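Importin-95 (Chaetomium thermophilum, PDB 4XRI) carries various protein cargoes into the nucleus as a HEAT-repeat transport receptor of the importin-beta family, and probably binds a small GTPase. Local coordinates at residues M264-Y267 / M268-L272; K222-G225 / E226-Y229; P504-N507 / Q508-N512; Y531-L534 / S535-Q539; P789-E792 / S793-L797. The protein carries 2 engineered substitutions. All coordinates share one frame; numbering follows the deposited sequence.

Contact 1. Residues M264-Y267 / M268-L272; sequences MRYY and MEKAL. With SO4 (sulfate ion), chain H.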
# COMPACT_ATOMS: atom_id res chain seq x y z
N MET A 264 -26.69 10.50 -4.08
CA MET A 264 -26.28 11.65 -4.90
C MET A 264 -27.00 11.83 -6.23
O MET A 264 -26.80 12.85 -6.90
CB MET A 264 -24.78 11.57 -5.16
CG MET A 264 -23.92 11.91 -3.95
SD MET A 264 -24.24 13.57 -3.33
CE MET A 264 -25.25 13.22 -1.89
N ARG A 265 -27.82 10.86 -6.62
CA ARG A 265 -28.47 10.89 -7.94
C ARG A 265 -29.21 12.19 -8.22
O ARG A 265 -28.95 12.86 -9.22
CB ARG A 265 -29.43 9.72 -8.09
CG ARG A 265 -30.07 9.62 -9.47
CD ARG A 265 -30.80 8.31 -9.63
NE ARG A 265 -30.50 7.67 -10.90
CZ ARG A 265 -30.76 6.39 -11.18
NH1 ARG A 265 -31.33 5.62 -10.26
NH2 ARG A 265 -30.44 5.89 -12.37
N TYR A 266 -30.14 12.55 -7.33
CA TYR A 266 -30.94 13.76 -7.49
C TYR A 266 -30.07 15.01 -7.61
O TYR A 266 -30.26 15.82 -8.51
CB TYR A 266 -31.91 13.91 -6.31
CG TYR A 266 -32.59 15.26 -6.24
CD1 TYR A 266 -33.73 15.53 -6.99
CD2 TYR A 266 -32.10 16.27 -5.41
CE1 TYR A 266 -34.36 16.76 -6.92
CE2 TYR A 266 -32.72 17.50 -5.34
CZ TYR A 266 -33.85 17.74 -6.09
OH TYR A 266 -34.47 18.97 -6.02
N TYR A 267 -29.11 15.14 -6.69
CA TYR A 267 -28.26 16.32 -6.63
C TYR A 267 -27.31 16.42 -7.82
O TYR A 267 -27.03 17.51 -8.32
CB TYR A 267 -27.47 16.33 -5.33
CG TYR A 267 -28.37 16.24 -4.11
CD1 TYR A 267 -29.07 17.34 -3.65
CD2 TYR A 267 -28.52 15.03 -3.43
CE1 TYR A 267 -29.89 17.26 -2.55
CE2 TYR A 267 -29.35 14.94 -2.33
CZ TYR A 267 -30.03 16.06 -1.89
OH TYR A 267 -30.85 15.98 -0.79
N MET A 268 -26.81 15.27 -8.27
CA MET A 268 -25.94 15.21 -9.43
C MET A 268 -26.64 15.79 -10.66
O MET A 268 -26.12 16.69 -11.32
CB MET A 268 -25.49 13.77 -9.71
CG MET A 268 -24.70 13.61 -11.00
SD MET A 268 -23.09 14.43 -10.94
CE MET A 268 -22.16 13.29 -9.90
N GLU A 269 -27.83 15.27 -10.94
CA GLU A 269 -28.65 15.76 -12.04
C GLU A 269 -29.06 17.22 -11.83
O GLU A 269 -29.08 18.01 -12.78
CB GLU A 269 -29.90 14.89 -12.21
CG GLU A 269 -29.61 13.51 -12.78
CD GLU A 269 -30.74 12.53 -12.54
OE1 GLU A 269 -30.45 11.32 -12.43
OE2 GLU A 269 -31.91 12.96 -12.46
N LYS A 270 -29.37 17.57 -10.59
CA LYS A 270 -29.88 18.90 -10.28
C LYS A 270 -28.82 20.00 -10.39
O LYS A 270 -29.09 21.07 -10.93
CB LYS A 270 -30.49 18.93 -8.87
CG LYS A 270 -31.10 20.27 -8.47
CD LYS A 270 -32.49 20.44 -9.06
CE LYS A 270 -33.03 21.84 -8.77
NZ LYS A 270 -32.94 22.18 -7.32
N ALA A 271 -27.61 19.75 -9.89
CA ALA A 271 -26.63 20.82 -9.77
C ALA A 271 -25.17 20.39 -9.91
O ALA A 271 -24.38 21.07 -10.56
CB ALA A 271 -26.82 21.54 -8.44
N LEU A 272 -24.81 19.26 -9.29
CA LEU A 272 -23.41 18.86 -9.18
C LEU A 272 -22.72 18.72 -10.54
O LEU A 272 -21.56 19.09 -10.70
CB LEU A 272 -23.29 17.54 -8.41
CG LEU A 272 -23.92 17.51 -7.02
CD1 LEU A 272 -23.54 16.23 -6.29
CD2 LEU A 272 -23.50 18.74 -6.21
S SO4 H . -33.00 9.94 -6.15
O1 SO4 H . -33.10 8.50 -5.90
O2 SO4 H . -31.70 10.41 -5.70
O3 SO4 H . -33.15 10.19 -7.58
O4 SO4 H . -34.05 10.63 -5.43

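Contact 2. Residues K222-G225 / E226-Y229; sequences KHEG and ERNY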
# COMPACT_ATOMS: atom_id res chain seq x y z
N LYS A 222 -29.15 10.17 6.11
CA LYS A 222 -30.29 9.27 5.94
C LYS A 222 -31.60 10.00 5.65
O LYS A 222 -32.47 9.47 4.97
CB LYS A 222 -30.46 8.40 7.19
CG LYS A 222 -29.18 7.78 7.70
CD LYS A 222 -29.47 6.60 8.61
CE LYS A 222 -28.30 6.32 9.53
NZ LYS A 222 -28.11 7.41 10.53
N HIS A 223 -31.73 11.22 6.17
CA HIS A 223 -32.99 11.94 6.08
C HIS A 223 -32.94 13.07 5.06
O HIS A 223 -31.96 13.82 4.99
CB HIS A 223 -33.37 12.48 7.46
CG HIS A 223 -33.25 11.46 8.55
ND1 HIS A 223 -32.31 11.56 9.56
CD2 HIS A 223 -33.93 10.31 8.78
CE1 HIS A 223 -32.42 10.52 10.37
NE2 HIS A 223 -33.40 9.75 9.92
N GLU A 224 -34.00 13.19 4.27
CA GLU A 224 -34.04 14.07 3.11
C GLU A 224 -33.92 15.55 3.46
O GLU A 224 -33.36 16.34 2.69
CB GLU A 224 -35.33 13.83 2.32
CG GLU A 224 -35.31 14.37 0.90
CD GLU A 224 -36.57 14.03 0.13
OE1 GLU A 224 -37.58 13.68 0.78
OE2 GLU A 224 -36.55 14.12 -1.11
N GLY A 225 -34.45 15.93 4.62
CA GLY A 225 -34.43 17.32 5.06
C GLY A 225 -33.03 17.81 5.34
O GLY A 225 -32.60 18.83 4.79
N GLU A 226 -32.31 17.09 6.20
CA GLU A 226 -30.91 17.39 6.47
C GLU A 226 -30.09 17.35 5.20
O GLU A 226 -29.20 18.18 4.99
CB GLU A 226 -30.33 16.41 7.50
CG GLU A 226 -30.51 16.84 8.94
CD GLU A 226 -31.48 15.97 9.69
OE1 GLU A 226 -32.28 16.52 10.48
OE2 GLU A 226 -31.45 14.74 9.50
N ARG A 227 -30.39 16.37 4.35
CA ARG A 227 -29.68 16.18 3.09
C ARG A 227 -29.76 17.43 2.22
O ARG A 227 -28.74 18.00 1.84
CB ARG A 227 -30.24 14.97 2.34
CG ARG A 227 -29.22 14.27 1.46
CD ARG A 227 -29.85 13.21 0.58
NE ARG A 227 -30.50 12.14 1.33
CZ ARG A 227 -31.79 11.83 1.22
NH1 ARG A 227 -32.57 12.51 0.38
NH2 ARG A 227 -32.30 10.84 1.94
N ASN A 228 -30.98 17.85 1.91
CA ASN A 228 -31.21 19.03 1.08
C ASN A 228 -30.66 20.30 1.72
O ASN A 228 -30.15 21.18 1.03
CB ASN A 228 -32.70 19.19 0.80
CG ASN A 228 -33.25 18.09 -0.09
OD1 ASN A 228 -32.69 17.79 -1.14
ND2 ASN A 228 -34.35 17.49 0.34
N TYR A 229 -30.77 20.37 3.05
CA TYR A 229 -30.22 21.48 3.83
C TYR A 229 -28.74 21.66 3.54
O TYR A 229 -28.31 22.73 3.09
CB TYR A 229 -30.45 21.21 5.33
CG TYR A 229 -30.27 22.39 6.25
CD1 TYR A 229 -29.37 22.34 7.31
CD2 TYR A 229 -31.01 23.56 6.08
CE1 TYR A 229 -29.21 23.41 8.17
CE2 TYR A 229 -30.85 24.64 6.93
CZ TYR A 229 -29.94 24.56 7.98
OH TYR A 229 -29.79 25.63 8.82

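Contact 3. Residues P504-N507 / Q508-N512; sequences PHFN and QSVTN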
# COMPACT_ATOMS: atom_id res chain seq x y z
N PRO A 504 15.15 -13.48 -31.44
CA PRO A 504 16.15 -12.97 -32.38
C PRO A 504 16.67 -11.58 -32.02
O PRO A 504 17.62 -11.11 -32.63
CB PRO A 504 15.40 -12.94 -33.72
CG PRO A 504 13.97 -12.80 -33.34
CD PRO A 504 13.82 -13.61 -32.09
N HIS A 505 16.05 -10.94 -31.03
CA HIS A 505 16.50 -9.63 -30.56
C HIS A 505 17.21 -9.72 -29.21
O HIS A 505 17.72 -8.72 -28.71
CB HIS A 505 15.32 -8.66 -30.45
CG HIS A 505 14.58 -8.45 -31.73
ND1 HIS A 505 13.32 -8.95 -31.95
CD2 HIS A 505 14.93 -7.78 -32.85
CE1 HIS A 505 12.92 -8.61 -33.16
NE2 HIS A 505 13.87 -7.90 -33.73
N PHE A 506 17.23 -10.92 -28.63
CA PHE A 506 17.70 -11.10 -27.26
C PHE A 506 19.14 -10.65 -27.03
O PHE A 506 19.40 -9.82 -26.16
CB PHE A 506 17.57 -12.57 -26.85
CG PHE A 506 17.86 -12.82 -25.40
CD1 PHE A 506 19.09 -13.31 -25.00
CD2 PHE A 506 16.91 -12.55 -24.43
CE1 PHE A 506 19.37 -13.53 -23.66
CE2 PHE A 506 17.17 -12.77 -23.09
CZ PHE A 506 18.40 -13.26 -22.71
N ASN A 507 20.07 -11.19 -27.82
CA ASN A 507 21.49 -10.89 -27.66
C ASN A 507 21.79 -9.40 -27.79
O ASN A 507 22.58 -8.85 -27.02
CB ASN A 507 22.32 -11.68 -28.66
CG ASN A 507 22.35 -13.16 -28.35
OD1 ASN A 507 21.61 -13.64 -27.49
ND2 ASN A 507 23.22 -13.89 -29.04
N GLN A 508 21.16 -8.75 -28.77
CA GLN A 508 21.34 -7.32 -28.97
C GLN A 508 20.80 -6.53 -27.78
O GLN A 508 21.42 -5.57 -27.33
CB GLN A 508 20.64 -6.88 -30.26
CG GLN A 508 20.79 -5.39 -30.56
CD GLN A 508 22.23 -4.98 -30.76
OE1 GLN A 508 22.85 -5.29 -31.78
NE2 GLN A 508 22.79 -4.27 -29.78
N SER A 509 19.63 -6.95 -27.29
CA SER A 509 19.01 -6.31 -26.14
C SER A 509 19.89 -6.41 -24.90
O SER A 509 20.09 -5.42 -24.19
CB SER A 509 17.64 -6.93 -25.85
OG SER A 509 16.73 -6.67 -26.91
N VAL A 510 20.42 -7.60 -24.65
CA VAL A 510 21.34 -7.84 -23.54
C VAL A 510 22.58 -6.97 -23.68
O VAL A 510 23.06 -6.38 -22.71
CB VAL A 510 21.75 -9.33 -23.45
CG1 VAL A 510 22.92 -9.51 -22.50
CG2 VAL A 510 20.56 -10.18 -23.03
N THR A 511 23.08 -6.88 -24.91
CA THR A 511 24.23 -6.03 -25.22
C THR A 511 23.94 -4.56 -24.91
O THR A 511 24.77 -3.88 -24.30
CB THR A 511 24.63 -6.17 -26.70
OG1 THR A 511 25.38 -7.38 -26.89
CG2 THR A 511 25.46 -4.99 -27.15
N ASN A 512 22.77 -4.09 -25.31
CA ASN A 512 22.37 -2.71 -25.06
C ASN A 512 22.25 -2.40 -23.57
O ASN A 512 22.71 -1.35 -23.10
CB ASN A 512 21.05 -2.39 -25.76
CG ASN A 512 21.20 -2.32 -27.27
OD1 ASN A 512 22.31 -2.20 -27.80
ND2 ASN A 512 20.07 -2.40 -27.98
O HOH W 1 19.72 -10.02 -31.05

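Contact 4. Residues Y531-L534 / S535-Q539; sequences YEVL and SVFVQ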
# COMPACT_ATOMS: atom_id res chain seq x y z
N TYR A 531 18.94 -2.47 -15.26
CA TYR A 531 19.23 -3.78 -14.68
C TYR A 531 17.94 -4.56 -14.47
O TYR A 531 17.90 -5.77 -14.70
CB TYR A 531 19.99 -3.63 -13.36
CG TYR A 531 21.50 -3.63 -13.50
CD1 TYR A 531 22.16 -4.58 -14.27
CD2 TYR A 531 22.27 -2.67 -12.85
CE1 TYR A 531 23.53 -4.57 -14.40
CE2 TYR A 531 23.64 -2.66 -12.97
CZ TYR A 531 24.27 -3.61 -13.74
OH TYR A 531 25.64 -3.59 -13.86
N GLU A 532 16.89 -3.86 -14.05
CA GLU A 532 15.59 -4.49 -13.87
C GLU A 532 15.07 -5.04 -15.19
O GLU A 532 14.51 -6.13 -15.24
CB GLU A 532 14.58 -3.50 -13.27
CG GLU A 532 13.31 -4.16 -12.77
CD GLU A 532 12.24 -3.17 -12.37
OE1 GLU A 532 12.39 -1.96 -12.65
OE2 GLU A 532 11.24 -3.59 -11.76
N VAL A 533 15.26 -4.26 -16.25
CA VAL A 533 14.89 -4.68 -17.60
C VAL A 533 15.61 -5.97 -17.98
O VAL A 533 15.00 -6.93 -18.45
CB VAL A 533 15.21 -3.60 -18.65
CG1 VAL A 533 14.84 -4.08 -20.04
CG2 VAL A 533 14.48 -2.31 -18.32
N LEU A 534 16.92 -5.97 -17.77
CA LEU A 534 17.76 -7.12 -18.06
C LEU A 534 17.28 -8.36 -17.31
O LEU A 534 17.25 -9.46 -17.86
CB LEU A 534 19.21 -6.82 -17.71
CG LEU A 534 20.23 -7.91 -18.01
CD1 LEU A 534 20.08 -8.39 -19.45
CD2 LEU A 534 21.65 -7.42 -17.76
N SER A 535 16.90 -8.17 -16.05
CA SER A 535 16.37 -9.25 -15.24
C SER A 535 15.12 -9.86 -15.88
O SER A 535 15.00 -11.08 -15.97
CB SER A 535 16.04 -8.75 -13.83
OG SER A 535 15.37 -9.75 -13.08
N VAL A 536 14.20 -9.01 -16.32
CA VAL A 536 12.93 -9.44 -16.88
C VAL A 536 13.12 -10.11 -18.24
O VAL A 536 12.41 -11.06 -18.58
CB VAL A 536 11.95 -8.25 -17.01
CG1 VAL A 536 10.69 -8.66 -17.75
CG2 VAL A 536 11.61 -7.70 -15.63
N PHE A 537 14.08 -9.61 -19.02
CA PHE A 537 14.43 -10.24 -20.29
C PHE A 537 14.92 -11.67 -20.07
O PHE A 537 14.58 -12.58 -20.82
CB PHE A 537 15.49 -9.42 -21.03
CG PHE A 537 14.93 -8.47 -22.05
CD1 PHE A 537 14.35 -7.27 -21.66
CD2 PHE A 537 14.98 -8.78 -23.40
CE1 PHE A 537 13.84 -6.40 -22.60
CE2 PHE A 537 14.47 -7.91 -24.34
CZ PHE A 537 13.89 -6.72 -23.94
N VAL A 538 15.73 -11.85 -19.02
CA VAL A 538 16.26 -13.16 -18.67
C VAL A 538 15.16 -14.10 -18.21
O VAL A 538 15.08 -15.25 -18.67
CB VAL A 538 17.33 -13.06 -17.56
CG1 VAL A 538 17.63 -14.43 -16.98
CG2 VAL A 538 18.59 -12.42 -18.11
N GLN A 539 14.32 -13.62 -17.31
CA GLN A 539 13.21 -14.41 -16.77
C GLN A 539 12.34 -15.00 -17.88
O GLN A 539 11.90 -16.14 -17.80
CB GLN A 539 12.33 -13.55 -15.84
CG GLN A 539 13.02 -13.10 -14.57
CD GLN A 539 12.12 -12.21 -13.72
OE1 GLN A 539 10.91 -12.13 -13.95
NE2 GLN A 539 12.71 -11.52 -12.75

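Contact 5. Residues P789-E792 / S793-L797; sequences PYVE and SIFAL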
# COMPACT_ATOMS: atom_id res chain seq x y z
N PRO A 789 -2.08 -38.67 19.76
CA PRO A 789 -2.69 -37.77 20.75
C PRO A 789 -3.00 -36.35 20.26
O PRO A 789 -3.75 -35.64 20.93
CB PRO A 789 -1.63 -37.72 21.86
CG PRO A 789 -0.91 -39.00 21.75
CD PRO A 789 -0.84 -39.27 20.29
N TYR A 790 -2.45 -35.95 19.12
CA TYR A 790 -2.61 -34.58 18.65
C TYR A 790 -3.65 -34.45 17.54
O TYR A 790 -3.98 -33.34 17.12
CB TYR A 790 -1.27 -34.03 18.16
CG TYR A 790 -0.19 -34.07 19.22
CD1 TYR A 790 -0.27 -33.24 20.33
CD2 TYR A 790 0.89 -34.93 19.11
CE1 TYR A 790 0.71 -33.26 21.30
CE2 TYR A 790 1.87 -34.96 20.09
CZ TYR A 790 1.78 -34.12 21.18
OH TYR A 790 2.75 -34.15 22.15
N VAL A 791 -4.15 -35.59 17.07
CA VAL A 791 -5.08 -35.63 15.95
C VAL A 791 -6.37 -34.88 16.25
O VAL A 791 -6.91 -34.19 15.38
CB VAL A 791 -5.40 -37.09 15.57
CG1 VAL A 791 -6.50 -37.15 14.52
CG2 VAL A 791 -4.15 -37.78 15.06
N GLU A 792 -6.86 -34.99 17.48
CA GLU A 792 -8.09 -34.31 17.88
C GLU A 792 -7.96 -32.79 17.75
O GLU A 792 -8.89 -32.12 17.30
CB GLU A 792 -8.49 -34.68 19.31
CG GLU A 792 -9.75 -33.98 19.79
CD GLU A 792 -10.29 -34.55 21.09
OE1 GLU A 792 -9.61 -35.41 21.69
OE2 GLU A 792 -11.39 -34.13 21.51
N SER A 793 -6.81 -32.26 18.15
CA SER A 793 -6.56 -30.83 18.07
C SER A 793 -6.47 -30.37 16.62
O SER A 793 -6.77 -29.22 16.30
CB SER A 793 -5.28 -30.46 18.82
OG SER A 793 -4.15 -31.05 18.20
N ILE A 794 -6.05 -31.27 15.73
CA ILE A 794 -5.97 -30.95 14.32
C ILE A 794 -7.36 -30.80 13.72
O ILE A 794 -7.63 -29.85 12.98
CB ILE A 794 -5.19 -32.03 13.54
CG1 ILE A 794 -3.76 -32.15 14.07
CG2 ILE A 794 -5.17 -31.70 12.05
CD1 ILE A 794 -2.93 -33.19 13.35
N PHE A 795 -8.25 -31.74 14.05
CA PHE A 795 -9.64 -31.67 13.61
C PHE A 795 -10.32 -30.42 14.15
O PHE A 795 -11.13 -29.79 13.47
CB PHE A 795 -10.41 -32.91 14.06
CG PHE A 795 -10.25 -34.09 13.14
CD1 PHE A 795 -9.37 -35.11 13.45
CD2 PHE A 795 -10.99 -34.18 11.97
CE1 PHE A 795 -9.23 -36.20 12.61
CE2 PHE A 795 -10.85 -35.26 11.13
CZ PHE A 795 -9.97 -36.27 11.44
N ALA A 796 -9.98 -30.07 15.39
CA ALA A 796 -10.54 -28.89 16.05
C ALA A 796 -10.26 -27.63 15.24
O ALA A 796 -11.15 -26.82 15.00
CB ALA A 796 -9.99 -28.75 17.46
N LEU A 797 -9.01 -27.49 14.81
CA LEU A 797 -8.61 -26.35 13.99
C LEU A 797 -9.28 -26.38 12.63
O LEU A 797 -9.75 -25.35 12.14
CB LEU A 797 -7.09 -26.32 13.83
CG LEU A 797 -6.54 -25.28 12.85
CD1 LEU A 797 -7.01 -23.88 13.22
CD2 LEU A 797 -5.03 -25.35 12.85
O HOH W 2 -5.47 -33.32 20.38

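Contact 1. Residues M264-Y267 / M268-L272
Leu272 turns CG beside its own backbone N (chi1 -56°), which brings CD1 back against the preceding turn, 4.0 Å from Met264 SD and 4.0 Å from Tyr267 CB. Tyr266 and Lys270 both hold CG anti to the backbone N (chi1 169° and -178°) and run side by side, with Lys270 CB over one face of the Tyr266 ring; the long aliphatic part of a lysine suits an exposed ring. Arg265 and Glu269 also point the same way, though Arg265 NE stays 4.0 Å from Glu269 OE1, a long salt bridge with the two planar groups steeply inclined. Tyr267 O accepts two backbone N-H hydrogen bonds, which reach it from opposite faces of its plane, from Ala271 N at 2.8 Å and Leu272 N at 3.0 Å. Cutting Leu272 back to an alanine removes CG and both methyls, CD1 with them, and is likely to leave a gap beside Leu253 and Cys235 of the two preceding helices. At the start of the helix Tyr266 N donates to sulfate O2 at 3.1 Å; the anion probably came from the crystallisation liquor. The double acceptance marks a wider pi-type turn inside a helix, here helix 265-280 of a HEAT-repeat protein.

Contact 2. Residues K222-G225 / E226-Y229
The Arg227 guanidinium lies flat over the backbone of the preceding turn: Glu224 CA stands 3.3 Å above its plane, toward the rim, with His223 C over the same face. Its edge is turned to Lys222 O, which NH2 meets at 3.3 Å in a weak hydrogen bond, while NE is bonded to Phe221 O, so a long, planar, many-donor side chain can tie together the loop that leads into the helix. The Glu224 carboxylate is inclined to this group, and its OE2 remains 4.5 Å from Arg227 NH1, beyond a salt bridge. His223, the N-cap residue, runs alongside Glu226 with ring and carboxylate nearly perpendicular (86°). ND1 donates to Glu226 OE2 at 3.3 Å, the oxygen sitting a little out of the ring plane (18°). A glutamate suits the first turn, where its charge probably favours the helix dipole. A leucine in place of Arg227 would remove every donor of the guanidinium and would probably leave the carbonyls of Phe221 and Lys222 without these partners. Glu226 and Tyr229 rest on Leu186 of helix 182-193, Arg227 touches His263 in a loop, and Asn228 OD1 is hydrogen-bonded to Tyr267 OH of helix 265-280.

Contact 3. Residues P504-N507 / Q508-N512
Phe506 and Val510 meet one turn apart on helix 503-516, one of the helices of this HEAT-repeat solenoid. Their contact is apolar. Val510 CG2 sits over one face of the Phe506 ring, 3.9 Å from its centroid and 22° off the ring normal, which makes a CH-pi contact; the nearest ring atom is CE1, at 3.6 Å from the same methyl. The ring gets there because Phe506 keeps CG anti to the backbone N (chi1 -173°), beside the carbonyl carbon. A flat ring and a beta-branched valine suit this side of the helix, which also packs on helix 546-567 through Ala548, Val549 and Leu552.

The second kind of interaction is a hydroxyl folded back on its own helix. Ser509 OG donates to His505 O at 2.9 Å from well above the carbonyl plane (47°), while Ser509 N reaches the same oxygen almost head-on. Thr511 repeats the pattern on Asn507 O: OG1 lies 3.2 Å from it and the peptide N comes from the opposite face of its plane. Serine suits its buried place because its one polar group is satisfied without a partner from another helix, here against Phe467 of helix 455-472.

Third come polar links along the exposed side. Gln508 NE2 reaches Asn512 OD1 in a weak bond. Instead of a direct bond between Pro504 O and Gln508 N, a water bridges them, donating to Pro504 O at 2.8 Å and accepting from Gln508 N at 3.0 Å.

Contact 4. Residues Y531-L534 / S535-Q539
In the last turns of helix 524-539 of the HEAT-repeat solenoid, where nearly all the touching residues are buried, Val533 and Phe537 lie side by side and point the same way. Val533 CG1 touches the ring at one corner, 3.6 Å from Phe537 CE1, with CD1 close by. The valine methyl is directed there by a first torsion that puts CG1 beside the carbonyl carbon (chi1 179°). The ring also turns its edge to the backbone, so that Val533 O lies in the ring plane, 3.3 Å from Phe537 CD1. The same oxygen accepts from Phe537 N at 2.9 Å, nearly head-on. One carbonyl is thus met by both the peptide N-H and the ring edge of Phe537.

The other valines follow a common pattern: Val536 CG2 rests 3.3 Å from Glu532 O, and Val538 CG2 is 3.3 Å from Leu534 O. Branching at CB suits these positions, since one branch can lie against the carbonyl of the preceding turn. Ser535 is small enough for close approach to Thr588 and Ala592 of helix 573-597, and Tyr531 sends its hydroxyl to Arg559. On other sides Val533 meets Cys481 of helix 477-490, and Leu534 meets Leu513 of helix 503-516. With helices 477-490, 503-516 and 573-597 all touching it, this is the packing of a helix inside the stacked helical layers of a HEAT-repeat solenoid.

Contact 5. Residues P789-E792 / S793-L797
Phe795 packs back on Val791, one turn earlier, and can be followed outward. Its CB stands 3.7 Å from Glu792 O, at the level of the helix backbone. CG passes Val791 O more distantly, and CD1 comes to 3.3 Å from that oxygen. CE1 then meets the valine side chain, 3.5 Å from Val791 CG1. The methyl lies at the ring edge, in its plane, so this is contact along the rim; the ring also makes an edge-to-face pair with that of Phe835. Phenylalanine suits the site because its apolar rim can lie along the valine while the ring reaches on to Leu822, Leu831 and Phe835.

At the start of the helix Ser793 does the polar work. Its OG takes the crowded position between backbone N and carbonyl carbon (chi1 64°), from which it reaches Tyr790 O; the modelled 2.5 Å is short for such a bond, and its exact length is doubtful. Ile794 N shares that acceptor, lying in the carbonyl plane. A water fills in for a direct bond in the opening turn, donating to Pro789 O at 2.9 Å and accepting from Ser793 N at 2.8 Å.

Around helix 791-802, Tyr790 and Ile794 pack on Trp771 of helix 754-780, Tyr790 also touches Ala737 of helix 730-743, and Ile794 and Phe795 meet Leu822 of helix 809-825.

In the fold
The five contacts follow one another along the chain in the order 2, 1, 3, 4, 5, each within a single helix or at its start. They form two close pairs and an outlier. Contacts 1 and 2 have centres 14 Å apart and touch through helices 265-280 and 224-238. Contacts 3 and 4, with centres 11 Å apart, lie on the consecutive helices 503-516 and 524-539, where Ser509 OG packs on Phe537 CE2 at 3.6 Å. Contact 5 sits about 47 Å from contact 4, centre to centre, and about 58 Å from contact 1. Close packing within each pair, with the pairs and contact 5 set tens of ångströms apart, fits an extended helical solenoid, an architecture consistent with the flexibility of this receptor.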